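Local coordinates for protein putative glutaryl-CoA dehydrogenase (Thermus thermophilus, PDB 2EBA) that belongs to the acyl-CoA dehydrogenase family of flavoproteins and binds flavin-adenine dinucleotide in an assembly of four chains, at residues D9-T12 and P13-E17; R23-L26 and E27-L31; R306-E310 and G311-P315; V318-A321 and K322-V326. One frame throughout, in Å; residues are numbered along the deposited sequence.

Interaction 1: D9-T12 and P13-E17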
loop_
_atom_site.group_PDB
_atom_site.type_symbol
_atom_site.label_atom_id
_atom_site.label_comp_id
_atom_site.label_asym_id
_atom_site.label_seq_id
_atom_site.Cartn_x
_atom_site.Cartn_y
_atom_site.Cartn_z
ATOM N N ASP A 9 3.339 13.225 -29.626
ATOM C CA ASP A 9 2.784 13.074 -30.962
ATOM C C ASP A 9 1.429 13.698 -30.978
ATOM O O ASP A 9 0.913 14.084 -32.035
ATOM C CB ASP A 9 2.658 11.615 -31.325
ATOM C CG ASP A 9 3.998 10.996 -31.627
ATOM O OD1 ASP A 9 4.973 11.771 -31.792
ATOM O OD2 ASP A 9 4.096 9.753 -31.710
ATOM N N LEU A 10 0.852 13.821 -29.793
ATOM C CA LEU A 10 -0.473 14.380 -29.672
ATOM C C LEU A 10 -0.471 15.888 -29.406
ATOM O O LEU A 10 -1.525 16.471 -29.115
ATOM C CB LEU A 10 -1.245 13.671 -28.566
ATOM C CG LEU A 10 -1.420 12.167 -28.697
ATOM C CD1 LEU A 10 -2.076 11.689 -27.424
ATOM C CD2 LEU A 10 -2.270 11.804 -29.892
ATOM N N LEU A 11 0.694 16.532 -29.503
ATOM C CA LEU A 11 0.745 17.977 -29.258
ATOM C C LEU A 11 0.912 18.753 -30.563
ATOM O O LEU A 11 1.491 18.240 -31.535
ATOM C CB LEU A 11 1.891 18.324 -28.335
ATOM C CG LEU A 11 1.751 17.726 -26.944
ATOM C CD1 LEU A 11 3.090 17.803 -26.285
ATOM C CD2 LEU A 11 0.702 18.474 -26.129
ATOM N N THR A 12 0.408 19.983 -30.588
ATOM C CA THR A 12 0.554 20.801 -31.777
ATOM C C THR A 12 1.992 21.286 -31.786
ATOM O O THR A 12 2.711 21.151 -30.808
ATOM C CB THR A 12 -0.379 22.050 -31.748
ATOM O OG1 THR A 12 -0.005 22.907 -30.661
ATOM C CG2 THR A 12 -1.837 21.638 -31.564
ATOM N N PRO A 13 2.438 21.846 -32.905
ATOM C CA PRO A 13 3.804 22.356 -33.003
ATOM C C PRO A 13 4.007 23.524 -32.031
ATOM O O PRO A 13 5.075 23.663 -31.439
ATOM C CB PRO A 13 3.886 22.810 -34.450
ATOM C CG PRO A 13 3.006 21.829 -35.134
ATOM C CD PRO A 13 1.815 21.763 -34.233
ATOM N N GLU A 14 2.977 24.358 -31.883
ATOM C CA GLU A 14 3.027 25.517 -30.984
ATOM C C GLU A 14 3.221 25.066 -29.536
ATOM O O GLU A 14 4.055 25.600 -28.812
ATOM C CB GLU A 14 1.728 26.331 -31.083
ATOM C CG GLU A 14 1.746 27.650 -30.287
ATOM C CD GLU A 14 0.353 28.109 -29.814
ATOM O OE1 GLU A 14 -0.224 27.450 -28.912
ATOM O OE2 GLU A 14 -0.162 29.127 -30.343
ATOM N N GLU A 15 2.429 24.082 -29.125
ATOM C CA GLU A 15 2.512 23.552 -27.774
ATOM C C GLU A 15 3.885 22.951 -27.528
ATOM O O GLU A 15 4.462 23.129 -26.462
ATOM C CB GLU A 15 1.426 22.494 -27.566
ATOM C CG GLU A 15 0.041 23.037 -27.825
ATOM C CD GLU A 15 -1.037 21.983 -27.790
ATOM O OE1 GLU A 15 -0.799 20.856 -28.272
ATOM O OE2 GLU A 15 -2.138 22.288 -27.296
ATOM N N LYS A 16 4.412 22.245 -28.523
ATOM C CA LYS A 16 5.713 21.623 -28.367
ATOM C C LYS A 16 6.829 22.630 -28.259
ATOM O O LYS A 16 7.845 22.358 -27.594
ATOM C CB LYS A 16 5.972 20.620 -29.501
ATOM C CG LYS A 16 5.151 19.350 -29.328
ATOM C CD LYS A 16 5.521 18.242 -30.290
ATOM C CE LYS A 16 5.093 18.565 -31.698
ATOM N NZ LYS A 16 4.906 17.304 -32.434
ATOM N N GLU A 17 6.687 23.803 -28.863
ATOM C CA GLU A 17 7.777 24.731 -28.691
ATOM C C GLU A 17 7.616 25.557 -27.408
ATOM O O GLU A 17 8.625 26.140 -26.944
ATOM C CB GLU A 17 7.977 25.627 -29.925
ATOM C CG GLU A 17 9.456 25.692 -30.369
ATOM C CD GLU A 17 10.232 26.837 -29.701
ATOM O OE1 GLU A 17 9.610 27.879 -29.382
ATOM O OE2 GLU A 17 11.466 26.716 -29.514
HETATM O O HOH W 1 -1.545 24.949 -29.863
#
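The carboxylate of E15 is the flat group here, and the backbone of T12 meets it at OE1. T12 N donates to E15 OE1 over 2.8 Å with an almost straight N-H (173°), coming to the anti side of the oxygen and 31° off the carboxylate plane. Two methyl groups lie against the same oxygen: L11 CD2 and T12 CG2 are each 3.5 Å from E15 OE1. The return bond runs from E15 N to T12 OG1, so T12 and E15 form a capping box at the N terminus of helix 13-29. With chi1 at 64°, T12 holds OG1 between its own N and carbonyl carbon, turned to the first turn of the helix, although the exact place of that oxygen is less sure. E15 has CG beside its own N, and the extended chain beyond it carries the carboxylate back to T12. Behind the cap, K16 N bonds to T12 O at 3.1 Å, and K16 CG packs 3.6 Å from L11 CB. A water bridges the side chains of T12 and E14, 2.7 Å from T12 OG1 and donating to E14 OE1. E15 OE2 also takes a salt bridge from R306 and a hydrogen bond from S71, and D9 makes a salt bridge to K312 of the second subunit. Held by a backbone N-H and paired with an arginine, the buried E15 carboxylate probably stays ionised.

Interaction 2: R23-L26 and E27-L31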
loop_
_atom_site.group_PDB
_atom_site.type_symbol
_atom_site.label_atom_id
_atom_site.label_comp_id
_atom_site.label_asym_id
_atom_site.label_seq_id
_atom_site.Cartn_x
_atom_site.Cartn_y
_atom_site.Cartn_z
ATOM N N ARG A 23 11.905 25.059 -20.958
ATOM C CA ARG A 23 13.010 24.300 -20.362
ATOM C C ARG A 23 14.328 25.054 -20.670
ATOM O O ARG A 23 15.190 25.119 -19.791
ATOM C CB ARG A 23 13.045 22.871 -20.973
ATOM C CG ARG A 23 14.254 22.050 -20.512
ATOM C CD ARG A 23 14.148 20.504 -20.622
ATOM N NE ARG A 23 12.882 19.967 -20.123
ATOM C CZ ARG A 23 12.606 18.668 -19.971
ATOM N NH1 ARG A 23 13.517 17.740 -20.270
ATOM N NH2 ARG A 23 11.405 18.290 -19.548
ATOM N N ARG A 24 14.520 25.632 -21.855
ATOM C CA ARG A 24 15.779 26.350 -22.110
ATOM C C ARG A 24 15.908 27.539 -21.151
ATOM O O ARG A 24 16.940 27.732 -20.532
ATOM C CB ARG A 24 15.852 26.901 -23.539
ATOM C CG ARG A 24 16.458 25.884 -24.474
ATOM C CD ARG A 24 16.841 26.516 -25.791
ATOM N NE ARG A 24 15.971 26.033 -26.859
ATOM C CZ ARG A 24 14.963 26.721 -27.378
ATOM N NH1 ARG A 24 14.702 27.945 -26.921
ATOM N NH2 ARG A 24 14.197 26.179 -28.316
ATOM N N PHE A 25 14.854 28.341 -21.027
ATOM C CA PHE A 25 14.912 29.480 -20.125
ATOM C C PHE A 25 15.194 29.068 -18.691
ATOM O O PHE A 25 16.178 29.513 -18.113
ATOM C CB PHE A 25 13.621 30.261 -20.253
ATOM C CG PHE A 25 13.239 30.999 -19.037
ATOM C CD1 PHE A 25 14.066 32.000 -18.515
ATOM C CD2 PHE A 25 12.055 30.695 -18.388
ATOM C CE1 PHE A 25 13.708 32.677 -17.337
ATOM C CE2 PHE A 25 11.689 31.371 -17.227
ATOM C CZ PHE A 25 12.526 32.364 -16.700
ATOM N N LEU A 26 14.372 28.177 -18.154
ATOM C CA LEU A 26 14.529 27.736 -16.773
ATOM C C LEU A 26 15.811 27.047 -16.410
ATOM O O LEU A 26 16.255 27.069 -15.248
ATOM C CB LEU A 26 13.409 26.793 -16.422
ATOM C CG LEU A 26 12.109 27.527 -16.358
ATOM C CD1 LEU A 26 11.023 26.488 -16.510
ATOM C CD2 LEU A 26 12.020 28.287 -15.042
ATOM N N GLU A 27 16.367 26.390 -17.410
ATOM C CA GLU A 27 17.563 25.611 -17.242
ATOM C C GLU A 27 18.802 26.447 -17.192
ATOM O O GLU A 27 19.818 26.056 -16.590
ATOM C CB GLU A 27 17.667 24.644 -18.392
ATOM C CG GLU A 27 18.516 23.470 -18.084
ATOM C CD GLU A 27 17.823 22.214 -18.532
ATOM O OE1 GLU A 27 17.712 21.983 -19.758
ATOM O OE2 GLU A 27 17.353 21.468 -17.656
ATOM N N LYS A 28 18.786 27.595 -17.845
ATOM C CA LYS A 28 19.982 28.374 -17.790
ATOM C C LYS A 28 19.802 29.476 -16.751
ATOM O O LYS A 28 20.778 29.940 -16.164
ATOM C CB LYS A 28 20.314 28.948 -19.154
ATOM C CG LYS A 28 20.086 30.419 -19.301
ATOM C CD LYS A 28 21.140 30.904 -20.274
ATOM C CE LYS A 28 20.972 32.368 -20.607
ATOM N NZ LYS A 28 22.336 32.862 -20.940
ATOM N N GLU A 29 18.558 29.878 -16.496
ATOM C CA GLU A 29 18.307 30.972 -15.573
ATOM C C GLU A 29 17.799 30.638 -14.183
ATOM O O GLU A 29 17.922 31.477 -13.290
ATOM C CB GLU A 29 17.372 31.980 -16.211
ATOM C CG GLU A 29 18.077 32.998 -17.070
ATOM C CD GLU A 29 17.118 34.021 -17.664
ATOM O OE1 GLU A 29 17.042 34.094 -18.909
ATOM O OE2 GLU A 29 16.428 34.746 -16.899
ATOM N N ALA A 30 17.222 29.456 -13.981
ATOM C CA ALA A 30 16.684 29.143 -12.660
ATOM C C ALA A 30 17.238 27.885 -11.986
ATOM O O ALA A 30 17.555 27.923 -10.794
ATOM C CB ALA A 30 15.150 29.063 -12.715
ATOM N N LEU A 31 17.359 26.781 -12.720
ATOM C CA LEU A 31 17.852 25.567 -12.071
ATOM C C LEU A 31 19.237 25.748 -11.454
ATOM O O LEU A 31 19.510 25.224 -10.381
ATOM C CB LEU A 31 17.859 24.389 -13.037
ATOM C CG LEU A 31 17.846 23.042 -12.320
ATOM C CD1 LEU A 31 16.618 22.238 -12.690
ATOM C CD2 LEU A 31 19.117 22.311 -12.690
#
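F25 presents the edge of its ring to the carboxylate of E29, one turn further along the helix. E29 OE2 sits 3.4 Å from F25 CE1, near the ring plane, and the two flat groups stand nearly perpendicular, 83° apart. F25 reaches this place with CG anti to its backbone N (chi1 152°), which sweeps the ring toward the C-terminal end. On another side of the helix, R23 and E27 run side by side, with E27 OE1 3.5 Å from R23 CG; their charged ends do not meet. L26 CD2 touches A30 CB at 4.0 Å. Helix 13-29, part of the N-terminal domain of the acyl-CoA dehydrogenase fold, ends here, and its backbone bonding changes over the last turn. F25 O still takes the regular bond from E29 N at 2.9 Å, but also receives K28 N from well above the carbonyl plane. L26 O is likewise shared: A30 N reaches it from above the plane, whereas L31 N lies nearly in line with the carbonyl at 2.8 Å, an i+5 bond that widens the turn just where A30 leaves helical angles. Further out, R50 on helix 48-54 makes a salt bridge to E29 OE2 and also packs on F25, which probably helps to keep the acid at the ring edge. The R23 chain bends at chi3, and its guanidinium makes salt bridges with E81 and E257.

Interaction 3: R306-E310 and G311-P315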
loop_
_atom_site.group_PDB
_atom_site.type_symbol
_atom_site.label_atom_id
_atom_site.label_comp_id
_atom_site.label_asym_id
_atom_site.label_seq_id
_atom_site.Cartn_x
_atom_site.Cartn_y
_atom_site.Cartn_z
ATOM N N ARG A 306 -7.503 18.853 -23.355
ATOM C CA ARG A 306 -8.367 18.910 -24.525
ATOM C C ARG A 306 -9.805 19.177 -24.100
ATOM O O ARG A 306 -10.460 20.047 -24.662
ATOM C CB ARG A 306 -8.271 17.613 -25.337
ATOM C CG ARG A 306 -6.865 17.324 -25.879
ATOM C CD ARG A 306 -6.282 18.484 -26.698
ATOM N NE ARG A 306 -4.981 18.150 -27.284
ATOM C CZ ARG A 306 -4.040 19.038 -27.606
ATOM N NH1 ARG A 306 -4.241 20.333 -27.403
ATOM N NH2 ARG A 306 -2.887 18.634 -28.120
ATOM N N LEU A 307 -10.291 18.443 -23.106
ATOM C CA LEU A 307 -11.650 18.662 -22.627
ATOM C C LEU A 307 -11.819 20.130 -22.223
ATOM O O LEU A 307 -12.853 20.746 -22.475
ATOM C CB LEU A 307 -11.950 17.762 -21.421
ATOM C CG LEU A 307 -12.235 16.281 -21.659
ATOM C CD1 LEU A 307 -12.286 15.550 -20.322
ATOM C CD2 LEU A 307 -13.547 16.130 -22.407
ATOM N N LYS A 308 -10.783 20.689 -21.606
ATOM C CA LYS A 308 -10.835 22.059 -21.141
ATOM C C LYS A 308 -11.057 23.069 -22.263
ATOM O O LYS A 308 -11.910 23.947 -22.151
ATOM C CB LYS A 308 -9.562 22.395 -20.378
ATOM C CG LYS A 308 -9.676 23.689 -19.626
ATOM C CD LYS A 308 -8.400 24.058 -18.906
ATOM C CE LYS A 308 -8.542 25.434 -18.278
ATOM N NZ LYS A 308 -7.272 25.926 -17.697
ATOM N N ASP A 309 -10.304 22.943 -23.346
ATOM C CA ASP A 309 -10.456 23.862 -24.452
ATOM C C ASP A 309 -11.751 23.673 -25.220
ATOM O O ASP A 309 -12.215 24.607 -25.869
ATOM C CB ASP A 309 -9.274 23.764 -25.407
ATOM C CG ASP A 309 -8.016 24.371 -24.825
ATOM O OD1 ASP A 309 -8.151 25.381 -24.113
ATOM O OD2 ASP A 309 -6.901 23.855 -25.072
ATOM N N GLU A 310 -12.342 22.484 -25.157
ATOM C CA GLU A 310 -13.600 22.253 -25.865
ATOM C C GLU A 310 -14.809 22.522 -24.961
ATOM O O GLU A 310 -15.957 22.238 -25.316
ATOM C CB GLU A 310 -13.637 20.834 -26.471
ATOM C CG GLU A 310 -13.444 19.667 -25.520
ATOM C CD GLU A 310 -12.882 18.422 -26.215
ATOM O OE1 GLU A 310 -13.278 17.305 -25.827
ATOM O OE2 GLU A 310 -12.037 18.557 -27.128
ATOM N N GLY A 311 -14.522 23.100 -23.795
ATOM C CA GLY A 311 -15.555 23.454 -22.838
ATOM C C GLY A 311 -16.286 22.311 -22.178
ATOM O O GLY A 311 -17.413 22.497 -21.720
ATOM N N LYS A 312 -15.660 21.142 -22.083
ATOM C CA LYS A 312 -16.305 19.985 -21.465
ATOM C C LYS A 312 -15.652 19.512 -20.189
ATOM O O LYS A 312 -15.961 18.414 -19.696
ATOM C CB LYS A 312 -16.325 18.821 -22.434
ATOM C CG LYS A 312 -16.983 19.211 -23.688
ATOM C CD LYS A 312 -17.399 17.990 -24.442
ATOM C CE LYS A 312 -16.533 17.836 -25.663
ATOM N NZ LYS A 312 -17.232 16.947 -26.626
ATOM N N LEU A 313 -14.730 20.304 -19.662
ATOM C CA LEU A 313 -14.047 19.909 -18.446
ATOM C C LEU A 313 -14.896 20.182 -17.208
ATOM O O LEU A 313 -15.423 21.275 -17.063
ATOM C CB LEU A 313 -12.730 20.656 -18.352
ATOM C CG LEU A 313 -11.909 20.326 -17.117
ATOM C CD1 LEU A 313 -11.596 18.833 -17.078
ATOM C CD2 LEU A 313 -10.648 21.147 -17.135
ATOM N N THR A 314 -15.040 19.195 -16.322
ATOM C CA THR A 314 -15.815 19.397 -15.102
ATOM C C THR A 314 -14.868 19.418 -13.914
ATOM O O THR A 314 -13.751 18.925 -13.992
ATOM C CB THR A 314 -16.859 18.290 -14.860
ATOM O OG1 THR A 314 -16.212 17.136 -14.314
ATOM C CG2 THR A 314 -17.580 17.931 -16.162
ATOM N N PRO A 315 -15.300 19.997 -12.792
ATOM C CA PRO A 315 -14.429 20.056 -11.610
ATOM C C PRO A 315 -14.046 18.684 -11.064
ATOM O O PRO A 315 -12.912 18.475 -10.632
ATOM C CB PRO A 315 -15.257 20.849 -10.613
ATOM C CG PRO A 315 -16.108 21.712 -11.497
ATOM C CD PRO A 315 -16.528 20.779 -12.583
HETATM O O HOH W 2 -13.936 23.128 -20.111
#
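L313 folds back over K308, and this is the close-packed half of the contact: CD2 of L313 lies 3.6 Å from K308 CB and next to its CG. The leucine has CG anti to its backbone N (chi1 180°), which sends the methyl along the root of the extended lysine. Beside it L307 and K312 meet at about a right angle, L307 CD2 being 3.9 Å from K312 CB. Under these side chains the backbone forms a Schellman motif. K312 N donates to L307 O at 2.9 Å, and G311 N to K308 O at 3.2 Å, the latter from well above the carbonyl plane. G311, the C-prime residue, has positive phi (68°) and turns the chain out of helix 281-309. The other side, exposed to solvent, is looser. K312 CE rests 3.3 Å from E310 OE1, but its NZ stays 4.0 Å from that oxygen, beyond salt-bridge range; NZ also has a long, weak ion pair with D9 of the second subunit. A water fills in where the backbone parts, donating to K308 O and accepting from L313 N. This turn joins helix 281-309 to helix 315-340 in the C-terminal domain, and T314 caps the start of the second helix. K308 lies against F246 of helix 235-269 and hydrogen-bonds to Q243, D309 hydrogen-bonds to S72 at helix 72-85, and L307 packs on Y5 of the second subunit.

Interaction 4: V318-A321 and K322-V326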
loop_
_atom_site.group_PDB
_atom_site.type_symbol
_atom_site.label_atom_id
_atom_site.label_comp_id
_atom_site.label_asym_id
_atom_site.label_seq_id
_atom_site.Cartn_x
_atom_site.Cartn_y
_atom_site.Cartn_z
ATOM N N VAL A 318 -11.179 17.327 -12.860
ATOM C CA VAL A 318 -9.964 18.002 -12.436
ATOM C C VAL A 318 -9.526 17.480 -11.076
ATOM O O VAL A 318 -8.350 17.249 -10.850
ATOM C CB VAL A 318 -10.166 19.529 -12.364
ATOM C CG1 VAL A 318 -8.949 20.190 -11.724
ATOM C CG2 VAL A 318 -10.371 20.075 -13.760
ATOM N N SER A 319 -10.472 17.284 -10.171
ATOM C CA SER A 319 -10.131 16.757 -8.856
ATOM C C SER A 319 -9.411 15.407 -8.974
ATOM O O SER A 319 -8.452 15.134 -8.243
ATOM C CB SER A 319 -11.393 16.581 -8.002
ATOM O OG SER A 319 -11.705 17.752 -7.279
ATOM N N LEU A 320 -9.878 14.559 -9.894
ATOM C CA LEU A 320 -9.285 13.245 -10.095
ATOM C C LEU A 320 -7.821 13.378 -10.478
ATOM O O LEU A 320 -6.956 12.747 -9.868
ATOM C CB LEU A 320 -10.036 12.470 -11.180
ATOM C CG LEU A 320 -9.391 11.139 -11.569
ATOM C CD1 LEU A 320 -9.351 10.234 -10.361
ATOM C CD2 LEU A 320 -10.185 10.468 -12.663
ATOM N N ALA A 321 -7.542 14.213 -11.475
ATOM C CA ALA A 321 -6.182 14.430 -11.959
ATOM C C ALA A 321 -5.234 15.057 -10.927
ATOM O O ALA A 321 -4.077 14.669 -10.835
ATOM C CB ALA A 321 -6.211 15.284 -13.221
ATOM N N LYS A 322 -5.711 16.029 -10.165
ATOM C CA LYS A 322 -4.868 16.662 -9.157
ATOM C C LYS A 322 -4.524 15.644 -8.069
ATOM O O LYS A 322 -3.363 15.464 -7.703
ATOM C CB LYS A 322 -5.596 17.870 -8.558
ATOM C CG LYS A 322 -4.715 18.808 -7.769
ATOM C CD LYS A 322 -4.565 18.374 -6.326
ATOM C CE LYS A 322 -3.838 19.449 -5.531
ATOM N NZ LYS A 322 -3.769 19.131 -4.075
ATOM N N ARG A 323 -5.556 14.970 -7.578
ATOM C CA ARG A 323 -5.424 13.964 -6.529
ATOM C C ARG A 323 -4.449 12.877 -6.921
ATOM O O ARG A 323 -3.483 12.617 -6.205
ATOM C CB ARG A 323 -6.790 13.341 -6.252
ATOM C CG ARG A 323 -6.829 12.315 -5.132
ATOM C CD ARG A 323 -7.591 11.095 -5.605
ATOM N NE ARG A 323 -8.129 10.297 -4.519
ATOM C CZ ARG A 323 -8.413 9.008 -4.627
ATOM N NH1 ARG A 323 -8.200 8.368 -5.770
ATOM N NH2 ARG A 323 -8.927 8.364 -3.593
ATOM N N GLN A 324 -4.695 12.246 -8.068
ATOM C CA GLN A 324 -3.827 11.167 -8.543
ATOM C C GLN A 324 -2.387 11.583 -8.838
ATOM O O GLN A 324 -1.442 10.976 -8.341
ATOM C CB GLN A 324 -4.402 10.515 -9.803
ATOM C CG GLN A 324 -5.716 9.791 -9.614
ATOM C CD GLN A 324 -5.672 8.760 -8.508
ATOM O OE1 GLN A 324 -6.061 9.041 -7.379
ATOM N NE2 GLN A 324 -5.189 7.564 -8.824
ATOM N N ASN A 325 -2.215 12.622 -9.646
ATOM C CA ASN A 325 -0.876 13.053 -10.016
ATOM C C ASN A 325 0.001 13.549 -8.875
ATOM O O ASN A 325 1.182 13.217 -8.806
ATOM C CB ASN A 325 -0.947 14.121 -11.121
ATOM C CG ASN A 325 -1.496 13.571 -12.429
ATOM O OD1 ASN A 325 -1.539 14.270 -13.445
ATOM N ND2 ASN A 325 -1.918 12.312 -12.410
ATOM N N VAL A 326 -0.552 14.355 -7.982
ATOM C CA VAL A 326 0.251 14.864 -6.876
ATOM C C VAL A 326 0.644 13.727 -5.930
ATOM O O VAL A 326 1.794 13.647 -5.497
ATOM C CB VAL A 326 -0.504 16.006 -6.120
ATOM C CG1 VAL A 326 0.330 16.519 -4.942
ATOM C CG2 VAL A 326 -0.803 17.155 -7.098
#
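L320 and Q324, a turn apart on helix 315-340, cross obliquely, with CD1 of the leucine 3.7 Å from CG of the glutamine. L320 has CG anti to its N (chi1 174°), and its end swings back to Q324. With CG beside its own N (chi1 -65°), Q324 brings CG to 3.2 Å from L320 O, whose regular helical bond comes from Q324 N at 2.9 Å; the chi2 bend then turns the amide. R323 is turned to the same amide. Its NH1 donates to Q324 OE1 over 2.8 Å, but the bond is bent, the nitrogen standing 40° above the amide plane. Neighbours hold these polar ends: R323 NH1 has a salt bridge to E289 of the second subunit, and Q324 NE2 hydrogen-bonds to E296 of that chain. Another side of the helix carries K322, whose side chain comes about 8 Å from bound flavin-adenine dinucleotide. S319 hydrogen-bonds to H371. The touching residues are all buried, and the polar ends of S319, K322, R323 and Q324 each have protein partners: R323 and Q324 meet acids across the subunit interface, and K322 NZ hydrogen-bonds to the carbonyls of V361, Y364 and G366, which satisfy its N-H groups.

In the fold
From the N terminus, interaction 1 opens helix 13-29 and interaction 2 ends it, joined along one side of the helix by a salt bridge from E17 OE2 to R24 NH2. Much later, interaction 3 turns the chain from helix 281-309 into helix 315-340, the site of interaction 4, and L313 of the turn packs on V318. All four are local and in series; none nests in or crosses another. R306 links distant parts of the sequence, tying interaction 3 in the C-terminal domain to the loop and cap of interaction 1. Interactions 1, 3 and 4 touch the second subunit, whereas interaction 2 meets no other chain.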